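Local coordinates for protein putative zinc protease (Bordetella parapertussis, PDB 3IVL) that forms the inactive peptidase domain of a putative M16-family zinc protease, the whole of which probably acts as a metalloendopeptidase, at residues R120-W125 and D160-A165; M27-A32 and P79-F84; P36-L41 and F156-R161. All blocks are in the same frame, centred on the assembly; numbering follows the deposited sequence.

Contact 1: residues R120-W125 and D160-A165; sequences RARSKW and DRVRDA
R122 and V162 face each other, their CA atoms 6.6 Å apart, where the helix segments 120-125 and 160-164 run nearly antiparallel, at 159° with 10.1 Å between axes. The polar link belongs to R122. Its side chain leaves with CG anti to the backbone N (chi1 170°), runs past V162 with the two side chains pointing opposite ways, then bends at chi3, which brings NE to the carbonyl of V162. The bond from NE to V162 O is 3.1 Å and almost straight, 172° at the hydrogen, with the acceptor at the guanidinium edge, close to its plane. V162 O lies in the last turn of its helix, and A165 is the first residue to leave helical geometry. The other end of the guanidinium has a salt bridge from NH1 to E119, so two partners help fix its rotation.

Beside this, V162 rests a methyl on W125: CG2 stands over one face of the indole, 3.5 Å from the centroid of its six-membered ring, a CH-pi contact. CG1 turns toward the aliphatic part of R122, reaching its CG at 3.9 Å. Helix 37-48 packs against the pair: D42 accepts the W125 indole N-H and V39 touches V162.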
ATOM      1  N   ARG A 120      24.507  -6.195   2.967  1.00 17.18           N
ATOM      2  CA  ARG A 120      25.230  -6.046   1.722  1.00 16.54           C
ATOM      3  C   ARG A 120      25.056  -4.631   1.147  1.00 16.07           C
ATOM      4  O   ARG A 120      26.003  -3.993   0.792  1.00 15.30           O
ATOM      5  CB  ARG A 120      24.720  -7.060   0.707  1.00 16.70           C
ATOM      6  CG  ARG A 120      25.395  -6.963  -0.630  1.00 18.07           C
ATOM      7  CD  ARG A 120      24.964  -8.006  -1.613  1.00 19.72           C
ATOM      8  NE  ARG A 120      26.108  -8.824  -1.981  1.00 21.96           N
ATOM      9  CZ  ARG A 120      26.909  -8.586  -3.005  1.00 23.23           C
ATOM     10  NH1 ARG A 120      27.922  -9.387  -3.238  1.00 24.75           N
ATOM     11  NH2 ARG A 120      26.699  -7.586  -3.816  1.00 22.91           N
ATOM     12  N   ALA A 121      23.830  -4.146   1.092  1.00 15.44           N
ATOM     13  CA  ALA A 121      23.574  -2.784   0.634  1.00 16.08           C
ATOM     14  C   ALA A 121      24.240  -1.731   1.523  1.00 16.44           C
ATOM     15  O   ALA A 121      24.811  -0.815   1.038  1.00 16.67           O
ATOM     16  CB  ALA A 121      22.130  -2.539   0.518  1.00 15.73           C
ATOM     17  N   ARG A 122      24.224  -1.910   2.828  1.00 16.90           N
ATOM     18  CA  ARG A 122      24.874  -0.961   3.715  1.00 17.73           C
ATOM     19  C   ARG A 122      26.365  -0.846   3.483  1.00 17.36           C
ATOM     20  O   ARG A 122      26.899   0.223   3.460  1.00 17.21           O
ATOM     21  CB  ARG A 122      24.576  -1.300   5.160  1.00 17.47           C
ATOM     22  CG  ARG A 122      25.381  -0.547   6.132  1.00 18.73           C
ATOM     23  CD  ARG A 122      25.305  -1.145   7.482  1.00 20.41           C
ATOM     24  NE  ARG A 122      24.037  -0.848   8.074  1.00 21.91           N
ATOM     25  CZ  ARG A 122      23.243  -1.715   8.639  1.00 20.66           C
ATOM     26  NH1 ARG A 122      23.590  -2.950   8.753  1.00 17.58           N
ATOM     27  NH2 ARG A 122      22.104  -1.320   9.109  1.00 21.95           N
ATOM     28  N   SER A 123      27.019  -1.967   3.289  1.00 16.73           N
ATOM     29  CA  SER A 123      28.420  -2.000   2.967  1.00 16.61           C
ATOM     30  C   SER A 123      28.804  -1.358   1.646  1.00 16.69           C
ATOM     31  O   SER A 123      29.784  -0.689   1.562  1.00 16.09           O
ATOM     32  CB  SER A 123      28.936  -3.417   3.062  1.00 16.81           C
ATOM     33  OG  SER A 123      29.957  -3.622   2.131  1.00 17.75           O
ATOM     34  N   LYS A 124      28.002  -1.525   0.618  1.00 17.23           N
ATOM     35  CA  LYS A 124      28.269  -0.827  -0.617  1.00 18.05           C
ATOM     36  C   LYS A 124      28.204   0.689  -0.408  1.00 18.15           C
ATOM     37  O   LYS A 124      29.005   1.406  -0.912  1.00 19.32           O
ATOM     38  CB  LYS A 124      27.265  -1.225  -1.700  1.00 17.93           C
ATOM     39  CG  LYS A 124      27.350  -2.640  -2.226  1.00 19.82           C
ATOM     40  CD  LYS A 124      26.673  -2.773  -3.586  1.00 21.94           C
ATOM     41  CE  LYS A 124      26.249  -4.183  -3.912  1.00 23.41           C
ATOM     42  NZ  LYS A 124      25.380  -4.222  -5.096  1.00 25.21           N
ATOM     43  N   TRP A 125      27.223   1.153   0.331  1.00 16.78           N
ATOM     44  CA  TRP A 125      27.046   2.562   0.576  1.00 16.50           C
ATOM     45  C   TRP A 125      28.220   3.151   1.318  1.00 16.90           C
ATOM     46  O   TRP A 125      28.768   4.126   0.904  1.00 16.96           O
ATOM     47  CB  TRP A 125      25.787   2.732   1.411  1.00 15.53           C
ATOM     48  CG  TRP A 125      25.185   4.040   1.359  1.00 13.50           C
ATOM     49  CD1 TRP A 125      24.162   4.408   0.607  1.00 12.20           C
ATOM     50  CD2 TRP A 125      25.569   5.178   2.096  1.00  8.62           C
ATOM     51  NE1 TRP A 125      23.868   5.688   0.802  1.00 10.04           N
ATOM     52  CE2 TRP A 125      24.731   6.200   1.719  1.00 11.83           C
ATOM     53  CE3 TRP A 125      26.535   5.432   3.045  1.00 11.84           C
ATOM     54  CZ2 TRP A 125      24.826   7.450   2.255  1.00  7.92           C
ATOM     55  CZ3 TRP A 125      26.622   6.656   3.554  1.00  8.95           C
ATOM     56  CH2 TRP A 125      25.784   7.654   3.163  1.00  9.55           C
ATOM     57  N   ASP A 160      26.035   8.123   9.393  1.00 14.53           N
ATOM     58  CA  ASP A 160      25.597   7.611  10.651  1.00 14.62           C
ATOM     59  C   ASP A 160      24.219   7.020  10.576  1.00 14.49           C
ATOM     60  O   ASP A 160      23.969   6.048  11.168  1.00 15.24           O
ATOM     61  CB  ASP A 160      25.698   8.636  11.756  1.00 14.90           C
ATOM     62  CG  ASP A 160      27.067   8.706  12.367  1.00 15.39           C
ATOM     63  OD1 ASP A 160      27.792   7.736  12.320  1.00 17.03           O
ATOM     64  OD2 ASP A 160      27.412   9.747  12.876  1.00 12.57           O
ATOM     65  N   ARG A 161      23.325   7.604   9.826  1.00 14.03           N
ATOM     66  CA  ARG A 161      22.032   6.996   9.631  1.00 13.74           C
ATOM     67  C   ARG A 161      22.067   5.657   8.914  1.00 13.15           C
ATOM     68  O   ARG A 161      21.339   4.795   9.223  1.00 13.00           O
ATOM     69  CB  ARG A 161      21.074   7.956   8.958  1.00 13.66           C
ATOM     70  CG  ARG A 161      20.687   9.090   9.829  1.00 14.92           C
ATOM     71  CD  ARG A 161      20.040  10.148   9.068  1.00 18.77           C
ATOM     72  NE  ARG A 161      19.484  11.108   9.972  1.00 24.28           N
ATOM     73  CZ  ARG A 161      18.845  12.209   9.626  1.00 25.93           C
ATOM     74  NH1 ARG A 161      18.664  12.533   8.368  1.00 26.00           N
ATOM     75  NH2 ARG A 161      18.384  12.988  10.568  1.00 27.19           N
ATOM     76  N   VAL A 162      22.926   5.531   7.933  1.00 13.24           N
ATOM     77  CA  VAL A 162      23.141   4.290   7.263  1.00 13.04           C
ATOM     78  C   VAL A 162      23.700   3.266   8.222  1.00 13.07           C
ATOM     79  O   VAL A 162      23.280   2.164   8.251  1.00 12.88           O
ATOM     80  CB  VAL A 162      24.039   4.489   6.073  1.00 13.09           C
ATOM     81  CG1 VAL A 162      24.492   3.246   5.569  1.00 11.82           C
ATOM     82  CG2 VAL A 162      23.320   5.227   5.008  1.00 12.55           C
ATOM     83  N   ARG A 163      24.639   3.661   9.029  1.00 13.19           N
ATOM     84  CA  ARG A 163      25.167   2.768  10.005  1.00 13.67           C
ATOM     85  C   ARG A 163      24.117   2.382  10.988  1.00 13.67           C
ATOM     86  O   ARG A 163      24.052   1.288  11.369  1.00 13.39           O
ATOM     87  CB  ARG A 163      26.345   3.386  10.714  1.00 13.54           C
ATOM     88  CG  ARG A 163      27.565   3.379   9.895  1.00 15.53           C
ATOM     89  CD  ARG A 163      28.510   4.370  10.352  1.00 16.07           C
ATOM     90  NE  ARG A 163      29.459   3.760  11.224  1.00 19.33           N
ATOM     91  CZ  ARG A 163      30.151   4.386  12.150  1.00 20.92           C
ATOM     92  NH1 ARG A 163      30.023   5.669  12.359  1.00 18.90           N
ATOM     93  NH2 ARG A 163      31.003   3.706  12.862  1.00 20.19           N
ATOM     94  N   ASP A 164      23.289   3.309  11.391  1.00 13.47           N
ATOM     95  CA  ASP A 164      22.285   3.008  12.372  1.00 13.87           C
ATOM     96  C   ASP A 164      20.982   2.369  11.873  1.00 13.53           C
ATOM     97  O   ASP A 164      20.198   1.964  12.664  1.00 12.27           O
ATOM     98  CB  ASP A 164      21.954   4.240  13.202  1.00 13.77           C
ATOM     99  CG  ASP A 164      23.149   4.805  13.940  1.00 18.39           C
ATOM    100  OD1 ASP A 164      24.211   4.202  13.965  1.00 20.43           O
ATOM    101  OD2 ASP A 164      23.027   5.896  14.470  1.00 22.45           O
ATOM    102  N   ALA A 165      20.765   2.280  10.571  1.00 13.71           N
ATOM    103  CA  ALA A 165      19.505   1.772  10.039  1.00 13.87           C
ATOM    104  C   ALA A 165      19.213   0.337  10.377  1.00 14.62           C
ATOM    105  O   ALA A 165      20.073  -0.493  10.369  1.00 14.83           O
ATOM    106  CB  ALA A 165      19.404   1.986   8.570  1.00 12.71           C
TER

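Contact 2: residues M27-A32 and P79-F84; sequences MYHLPA and PGLAMF
A82 N gives the shortest bond here, 2.9 Å to Y28 O, nearly straight and in the carbonyl plane; Y28 N returns to A82 O at 3.0 Å. Y28 and A82 are thus an antiparallel hydrogen-bonded pair, flanked by the non-hydrogen-bonded pairs M27 with M83 and H29 with L81. Past the strand, L30 N reaches G80 O at 3.2 Å, but the donor sits well above the carbonyl plane, 49° out of it. A82 O also receives a CA-H...O contact from M27.

On the face that carries M27, H29, L81 and M83, the imidazole of H29 lies alongside L81. Methyl CD1 of L81 stands over the ring centre, 3.6 Å from the centroid and only 8° off the normal, a CH-pi contact. L81 CG also packs on M27 CB, 4.1 Å away. The two selenomethionines, M27 and M83, run side by side in the same direction, though the modelling of their ends is doubtful.

L30 spreads its two branches over the partner strand: CD1 lies against the L81 backbone, 3.3 Å from L81 C, while CD2 meets A82 CB at 4.0 Å. F38 and L41 of helix 37-48 cover the same leucine. The Y28 ring lies near F84, both touching L105, and its hydroxyl bonds to E106. This is a central antiparallel pairing in a four-stranded sheet with helices packed on it, consistent with the alpha+beta architecture of M16 peptidase domains.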
HETATM    1  N   MSE A  27       9.771   6.038 -11.688  1.00 16.30           N
HETATM    2  CA  MSE A  27      10.257   7.014 -10.751  1.00 17.47           C
HETATM    3  C   MSE A  27       9.288   7.280  -9.603  1.00 17.46           C
HETATM    4  O   MSE A  27       8.123   7.484  -9.797  1.00 17.29           O
HETATM    5  CB  MSE A  27      10.505   8.323 -11.456  1.00 17.72           C
HETATM    6  CG  MSE A  27      11.618   8.309 -12.402  1.00 21.76           C
HETATM    7 SE   MSE A  27      11.077   8.240 -14.174  1.00 34.20          SE
HETATM    8  CE  MSE A  27      12.344   9.374 -14.853  1.00 29.35           C
ATOM      9  N   TYR A  28       9.818   7.310  -8.408  1.00 17.09           N
ATOM     10  CA  TYR A  28       9.049   7.584  -7.245  1.00 17.24           C
ATOM     11  C   TYR A  28       9.625   8.754  -6.495  1.00 17.18           C
ATOM     12  O   TYR A  28      10.788   8.837  -6.330  1.00 16.91           O
ATOM     13  CB  TYR A  28       9.087   6.383  -6.380  1.00 17.34           C
ATOM     14  CG  TYR A  28       8.580   5.164  -7.040  1.00 18.16           C
ATOM     15  CD1 TYR A  28       7.308   4.714  -6.805  1.00 17.26           C
ATOM     16  CD2 TYR A  28       9.364   4.448  -7.895  1.00 16.94           C
ATOM     17  CE1 TYR A  28       6.835   3.578  -7.403  1.00 16.12           C
ATOM     18  CE2 TYR A  28       8.908   3.319  -8.485  1.00 16.84           C
ATOM     19  CZ  TYR A  28       7.635   2.884  -8.238  1.00 15.33           C
ATOM     20  OH  TYR A  28       7.181   1.781  -8.832  1.00 12.37           O
ATOM     21  N   HIS A  29       8.791   9.662  -6.041  1.00 17.26           N
ATOM     22  CA  HIS A  29       9.229  10.752  -5.211  1.00 16.95           C
ATOM     23  C   HIS A  29       9.677  10.340  -3.847  1.00 16.91           C
ATOM     24  O   HIS A  29       9.184   9.423  -3.283  1.00 16.41           O
ATOM     25  CB  HIS A  29       8.200  11.833  -5.122  1.00 17.11           C
ATOM     26  CG  HIS A  29       8.089  12.617  -6.370  1.00 17.31           C
ATOM     27  ND1 HIS A  29       7.599  12.081  -7.528  1.00 17.50           N
ATOM     28  CD2 HIS A  29       8.455  13.874  -6.663  1.00 18.17           C
ATOM     29  CE1 HIS A  29       7.658  12.977  -8.481  1.00 18.52           C
ATOM     30  NE2 HIS A  29       8.170  14.075  -7.980  1.00 19.14           N
ATOM     31  N   LEU A  30      10.651  11.075  -3.361  1.00 17.17           N
ATOM     32  CA  LEU A  30      11.352  10.771  -2.137  1.00 16.71           C
ATOM     33  C   LEU A  30      11.113  11.841  -1.104  1.00 16.63           C
ATOM     34  O   LEU A  30      10.825  12.951  -1.431  1.00 15.93           O
ATOM     35  CB  LEU A  30      12.839  10.679  -2.398  1.00 16.67           C
ATOM     36  CG  LEU A  30      13.359   9.590  -3.317  1.00 16.85           C
ATOM     37  CD1 LEU A  30      14.770   9.829  -3.638  1.00 14.07           C
ATOM     38  CD2 LEU A  30      13.206   8.267  -2.715  1.00 16.32           C
ATOM     39  N   PRO A  31      11.296  11.470   0.143  1.00 16.53           N
ATOM     40  CA  PRO A  31      11.261  12.396   1.248  1.00 17.01           C
ATOM     41  C   PRO A  31      12.499  13.218   1.188  1.00 16.98           C
ATOM     42  O   PRO A  31      13.375  12.936   0.420  1.00 17.30           O
ATOM     43  CB  PRO A  31      11.313  11.494   2.466  1.00 16.80           C
ATOM     44  CG  PRO A  31      11.736  10.277   2.038  1.00 16.42           C
ATOM     45  CD  PRO A  31      11.595  10.122   0.598  1.00 16.50           C
ATOM     46  N   ALA A  32      12.568  14.230   2.017  1.00 16.94           N
ATOM     47  CA  ALA A  32      13.711  15.111   2.053  1.00 16.83           C
ATOM     48  C   ALA A  32      14.939  14.351   2.476  1.00 16.77           C
ATOM     49  O   ALA A  32      14.841  13.389   3.173  1.00 16.68           O
ATOM     50  CB  ALA A  32      13.459  16.190   2.992  1.00 16.88           C
ATOM     51  N   PRO A  79      12.569  18.294  -5.635  1.00 12.37           N
ATOM     52  CA  PRO A  79      12.962  17.294  -4.660  1.00 12.06           C
ATOM     53  C   PRO A  79      13.517  16.001  -5.274  1.00 11.57           C
ATOM     54  O   PRO A  79      13.623  15.843  -6.457  1.00 11.85           O
ATOM     55  CB  PRO A  79      11.664  17.016  -3.934  1.00 12.24           C
ATOM     56  CG  PRO A  79      10.655  17.313  -4.859  1.00 12.50           C
ATOM     57  CD  PRO A  79      11.122  18.402  -5.733  1.00 12.46           C
ATOM     58  N   GLY A  80      13.866  15.082  -4.411  1.00 10.71           N
ATOM     59  CA  GLY A  80      14.495  13.849  -4.796  1.00  9.28           C
ATOM     60  C   GLY A  80      13.627  12.840  -5.492  1.00  8.40           C
ATOM     61  O   GLY A  80      12.454  12.834  -5.316  1.00  8.28           O
ATOM     62  N   LEU A  81      14.242  11.975  -6.264  1.00  7.08           N
ATOM     63  CA  LEU A  81      13.553  10.956  -7.001  1.00  6.34           C
ATOM     64  C   LEU A  81      14.328   9.697  -6.948  1.00  5.73           C
ATOM     65  O   LEU A  81      15.502   9.732  -6.946  1.00  5.98           O
ATOM     66  CB  LEU A  81      13.517  11.387  -8.437  1.00  6.17           C
ATOM     67  CG  LEU A  81      12.309  11.255  -9.314  1.00  7.61           C
ATOM     68  CD1 LEU A  81      11.104  11.832  -8.696  1.00  5.74           C
ATOM     69  CD2 LEU A  81      12.611  11.937 -10.595  1.00  8.12           C
ATOM     70  N   ALA A  82      13.657   8.572  -6.948  1.00  5.52           N
ATOM     71  CA  ALA A  82      14.265   7.289  -7.166  1.00  5.55           C
ATOM     72  C   ALA A  82      13.872   6.802  -8.542  1.00  6.02           C
ATOM     73  O   ALA A  82      12.774   6.997  -8.975  1.00  5.17           O
ATOM     74  CB  ALA A  82      13.855   6.347  -6.150  1.00  5.01           C
HETATM   75  N   MSE A  83      14.815   6.228  -9.246  1.00  6.52           N
HETATM   76  CA  MSE A  83      14.568   5.773 -10.587  1.00  7.61           C
HETATM   77  C   MSE A  83      14.952   4.348 -10.770  1.00  8.05           C
HETATM   78  O   MSE A  83      15.990   3.951 -10.343  1.00  7.34           O
HETATM   79  CB  MSE A  83      15.318   6.654 -11.553  1.00  7.86           C
HETATM   80  CG  MSE A  83      15.300   6.187 -12.965  1.00 10.47           C
HETATM   81 SE   MSE A  83      15.852   7.512 -14.159  1.00 19.05          SE
HETATM   82  CE  MSE A  83      14.263   8.384 -14.429  1.00 16.40           C
ATOM     83  N   PHE A  84      14.091   3.573 -11.388  1.00  9.73           N
ATOM     84  CA  PHE A  84      14.396   2.209 -11.731  1.00 10.81           C
ATOM     85  C   PHE A  84      14.055   1.974 -13.180  1.00 11.95           C
ATOM     86  O   PHE A  84      13.052   2.420 -13.640  1.00 11.34           O
ATOM     87  CB  PHE A  84      13.634   1.242 -10.868  1.00 10.56           C
ATOM     88  CG  PHE A  84      13.874   1.389  -9.421  1.00  9.72           C
ATOM     89  CD1 PHE A  84      14.846   0.702  -8.807  1.00 10.63           C
ATOM     90  CD2 PHE A  84      13.078   2.160  -8.661  1.00 10.40           C
ATOM     91  CE1 PHE A  84      15.043   0.819  -7.494  1.00 10.50           C
ATOM     92  CE2 PHE A  84      13.296   2.266  -7.342  1.00 10.62           C
ATOM     93  CZ  PHE A  84      14.273   1.573  -6.768  1.00  9.72           C
TER

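Contact 3: residues P36-L41 and F156-R161; sequences PDFVGL and FLQRDR
Apolar contact is carried by V39, which meets the helix segment 156-161 with both its methyls. CG2 touches CB of R161 at 4.1 Å, and CG1 reaches the backbone carbon C of R161, also at 4.1 Å. The two side chains cross at about a right angle, while the helix segments themselves cross at -65° with axes 9.9 Å apart.

Amide contacts come from Q158. Its chain bends at chi2 (-82°), bringing the amide to V39 with OE1 and to F38 with NE2: OE1 is 3.5 Å from V39 CG2, and NE2 approaches the F38 ring obliquely, 3.9 Å from CD2. Ring and amide planes are 26° apart. The same NE2 makes a weak hydrogen bond to A33 O.

Around the guanidinium, R161 is extended from CG to NE, and both faces of its flat end are met. L157 CD2 of its own helix stands 3.6 Å above the centre of one face, and P36 sits over the other, its CA offset toward the rim. Just before P36 in the chain, G34 O accepts a hydrogen bond from R161 NH1.

Between these two segments the chemistry is therefore van der Waals. Q158 offers its amide atoms to V39 and F38, and R161 its CB to V39 and a guanidinium face to P36; beyond the segments, R161 NH1 bonds to G34 O, and Q158 NE2, weakly, to A33 O.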
ATOM      1  N   PRO A  36      15.013  10.953   7.880  1.00 18.24           N
ATOM      2  CA  PRO A  36      15.610   9.655   8.156  1.00 17.91           C
ATOM      3  C   PRO A  36      15.108   8.574   7.217  1.00 17.59           C
ATOM      4  O   PRO A  36      15.784   7.604   6.983  1.00 17.38           O
ATOM      5  CB  PRO A  36      15.199   9.387   9.594  1.00 18.01           C
ATOM      6  CG  PRO A  36      14.178  10.432   9.942  1.00 18.03           C
ATOM      7  CD  PRO A  36      13.874  11.238   8.750  1.00 18.31           C
ATOM      8  N   ASP A  37      13.919   8.772   6.675  1.00 17.13           N
ATOM      9  CA  ASP A  37      13.316   7.833   5.753  1.00 16.76           C
ATOM     10  C   ASP A  37      14.167   7.731   4.520  1.00 16.55           C
ATOM     11  O   ASP A  37      14.122   6.761   3.827  1.00 16.01           O
ATOM     12  CB  ASP A  37      11.937   8.286   5.324  1.00 16.73           C
ATOM     13  CG  ASP A  37      10.848   7.822   6.235  1.00 17.73           C
ATOM     14  OD1 ASP A  37      11.038   6.844   6.942  1.00 17.27           O
ATOM     15  OD2 ASP A  37       9.775   8.441   6.223  1.00 17.69           O
ATOM     16  N   PHE A  38      14.897   8.782   4.223  1.00 16.84           N
ATOM     17  CA  PHE A  38      15.554   8.897   2.959  1.00 16.87           C
ATOM     18  C   PHE A  38      16.582   7.845   2.738  1.00 16.18           C
ATOM     19  O   PHE A  38      16.700   7.311   1.688  1.00 15.54           O
ATOM     20  CB  PHE A  38      16.239  10.223   2.846  1.00 17.05           C
ATOM     21  CG  PHE A  38      16.893  10.412   1.572  1.00 18.79           C
ATOM     22  CD1 PHE A  38      16.222  10.931   0.537  1.00 20.35           C
ATOM     23  CD2 PHE A  38      18.176  10.040   1.394  1.00 20.58           C
ATOM     24  CE1 PHE A  38      16.811  11.081  -0.638  1.00 22.64           C
ATOM     25  CE2 PHE A  38      18.767  10.193   0.227  1.00 22.75           C
ATOM     26  CZ  PHE A  38      18.084  10.701  -0.800  1.00 23.56           C
ATOM     27  N   VAL A  39      17.331   7.607   3.775  1.00 16.33           N
ATOM     28  CA  VAL A  39      18.383   6.656   3.806  1.00 16.29           C
ATOM     29  C   VAL A  39      17.856   5.244   3.599  1.00 16.38           C
ATOM     30  O   VAL A  39      18.470   4.449   2.960  1.00 17.00           O
ATOM     31  CB  VAL A  39      19.091   6.823   5.110  1.00 16.68           C
ATOM     32  CG1 VAL A  39      19.801   5.632   5.528  1.00 15.96           C
ATOM     33  CG2 VAL A  39      19.988   7.967   5.031  1.00 16.45           C
ATOM     34  N   GLY A  40      16.701   4.970   4.161  1.00 16.00           N
ATOM     35  CA  GLY A  40      16.060   3.699   4.020  1.00 16.64           C
ATOM     36  C   GLY A  40      15.709   3.420   2.593  1.00 16.85           C
ATOM     37  O   GLY A  40      15.901   2.350   2.129  1.00 16.39           O
ATOM     38  N   LEU A  41      15.187   4.418   1.921  1.00 16.67           N
ATOM     39  CA  LEU A  41      14.962   4.351   0.504  1.00 17.08           C
ATOM     40  C   LEU A  41      16.213   4.235  -0.337  1.00 16.63           C
ATOM     41  O   LEU A  41      16.203   3.564  -1.305  1.00 16.10           O
ATOM     42  CB  LEU A  41      14.119   5.501   0.038  1.00 16.24           C
ATOM     43  CG  LEU A  41      12.648   5.207   0.067  1.00 18.14           C
ATOM     44  CD1 LEU A  41      11.996   6.465  -0.314  1.00 16.64           C
ATOM     45  CD2 LEU A  41      12.345   4.144  -0.917  1.00 17.36           C
ATOM     46  N   PHE A 156      28.115  13.755   6.868  1.00 14.62           N
ATOM     47  CA  PHE A 156      28.378  12.926   8.013  1.00 14.78           C
ATOM     48  C   PHE A 156      27.164  12.302   8.657  1.00 14.98           C
ATOM     49  O   PHE A 156      27.181  11.181   9.034  1.00 13.97           O
ATOM     50  CB  PHE A 156      29.229  13.667   9.012  1.00 14.54           C
ATOM     51  CG  PHE A 156      30.472  14.231   8.435  1.00 14.51           C
ATOM     52  CD1 PHE A 156      31.558  13.461   8.231  1.00 13.49           C
ATOM     53  CD2 PHE A 156      30.553  15.536   8.102  1.00 15.55           C
ATOM     54  CE1 PHE A 156      32.653  13.966   7.715  1.00 13.64           C
ATOM     55  CE2 PHE A 156      31.671  16.028   7.587  1.00 15.69           C
ATOM     56  CZ  PHE A 156      32.718  15.241   7.401  1.00 15.08           C
ATOM     57  N   LEU A 157      26.100  13.067   8.756  1.00 14.41           N
ATOM     58  CA  LEU A 157      24.875  12.591   9.318  1.00 14.53           C
ATOM     59  C   LEU A 157      24.270  11.451   8.525  1.00 15.31           C
ATOM     60  O   LEU A 157      23.798  10.528   9.107  1.00 15.52           O
ATOM     61  CB  LEU A 157      23.884  13.713   9.470  1.00 14.94           C
ATOM     62  CG  LEU A 157      22.527  13.352  10.000  1.00 15.97           C
ATOM     63  CD1 LEU A 157      22.635  12.802  11.334  1.00 17.53           C
ATOM     64  CD2 LEU A 157      21.643  14.503   9.997  1.00 17.43           C
ATOM     65  N   GLN A 158      24.321  11.507   7.205  1.00 15.21           N
ATOM     66  CA  GLN A 158      23.797  10.433   6.400  1.00 15.66           C
ATOM     67  C   GLN A 158      24.551   9.135   6.644  1.00 14.85           C
ATOM     68  O   GLN A 158      23.975   8.106   6.683  1.00 15.00           O
ATOM     69  CB  GLN A 158      23.764  10.758   4.914  1.00 15.32           C
ATOM     70  CG  GLN A 158      22.974  11.950   4.548  1.00 18.87           C
ATOM     71  CD  GLN A 158      21.499  11.727   4.426  1.00 21.18           C
ATOM     72  OE1 GLN A 158      20.832  11.341   5.358  1.00 23.53           O
ATOM     73  NE2 GLN A 158      20.975  12.044   3.284  1.00 21.84           N
ATOM     74  N   ARG A 159      25.843   9.204   6.815  1.00 15.04           N
ATOM     75  CA  ARG A 159      26.592   8.018   7.070  1.00 14.80           C
ATOM     76  C   ARG A 159      26.219   7.345   8.356  1.00 14.52           C
ATOM     77  O   ARG A 159      26.094   6.171   8.407  1.00 14.33           O
ATOM     78  CB  ARG A 159      28.034   8.334   7.098  1.00 15.01           C
ATOM     79  CG  ARG A 159      28.817   7.255   7.669  1.00 15.95           C
ATOM     80  CD  ARG A 159      30.202   7.517   7.422  1.00 19.11           C
ATOM     81  NE  ARG A 159      31.048   6.570   8.077  1.00 20.76           N
ATOM     82  CZ  ARG A 159      31.726   6.838   9.168  1.00 22.59           C
ATOM     83  NH1 ARG A 159      31.641   8.018   9.715  1.00 19.11           N
ATOM     84  NH2 ARG A 159      32.496   5.918   9.691  1.00 21.45           N
ATOM     85  N   ASP A 160      26.035   8.123   9.393  1.00 14.53           N
ATOM     86  CA  ASP A 160      25.597   7.611  10.651  1.00 14.62           C
ATOM     87  C   ASP A 160      24.219   7.020  10.576  1.00 14.49           C
ATOM     88  O   ASP A 160      23.969   6.048  11.168  1.00 15.24           O
ATOM     89  CB  ASP A 160      25.698   8.636  11.756  1.00 14.90           C
ATOM     90  CG  ASP A 160      27.067   8.706  12.367  1.00 15.39           C
ATOM     91  OD1 ASP A 160      27.792   7.736  12.320  1.00 17.03           O
ATOM     92  OD2 ASP A 160      27.412   9.747  12.876  1.00 12.57           O
ATOM     93  N   ARG A 161      23.325   7.604   9.826  1.00 14.03           N
ATOM     94  CA  ARG A 161      22.032   6.996   9.631  1.00 13.74           C
ATOM     95  C   ARG A 161      22.067   5.657   8.914  1.00 13.15           C
ATOM     96  O   ARG A 161      21.339   4.795   9.223  1.00 13.00           O
ATOM     97  CB  ARG A 161      21.074   7.956   8.958  1.00 13.66           C
ATOM     98  CG  ARG A 161      20.687   9.090   9.829  1.00 14.92           C
ATOM     99  CD  ARG A 161      20.040  10.148   9.068  1.00 18.77           C
ATOM    100  NE  ARG A 161      19.484  11.108   9.972  1.00 24.28           N
ATOM    101  CZ  ARG A 161      18.845  12.209   9.626  1.00 25.93           C
ATOM    102  NH1 ARG A 161      18.664  12.533   8.368  1.00 26.00           N
ATOM    103  NH2 ARG A 161      18.384  12.988  10.568  1.00 27.19           N
TER

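Overall arrangement
From the N terminus, strand 23-29 enters the sheet and passes through a short loop into helix 37-48, so the first halves of contacts 2 and 3 follow each other closely. Contact 2 closes first, when strand 81-87 returns beside strand 23-29. Contact 3 opens before that closure and ends long after it, on helix 154-164, with 114 residues between its segments, so the two cross. Contact 1 opens after contact 2 has closed, on helix 115-134, and ends on the same helix 154-164, sharing D160 and R161 with contact 3. V39 touches V162 where these two meet, and L30 touches L41 between contacts 2 and 3. Helix 37-48 thus joins the sheet to the helical layer.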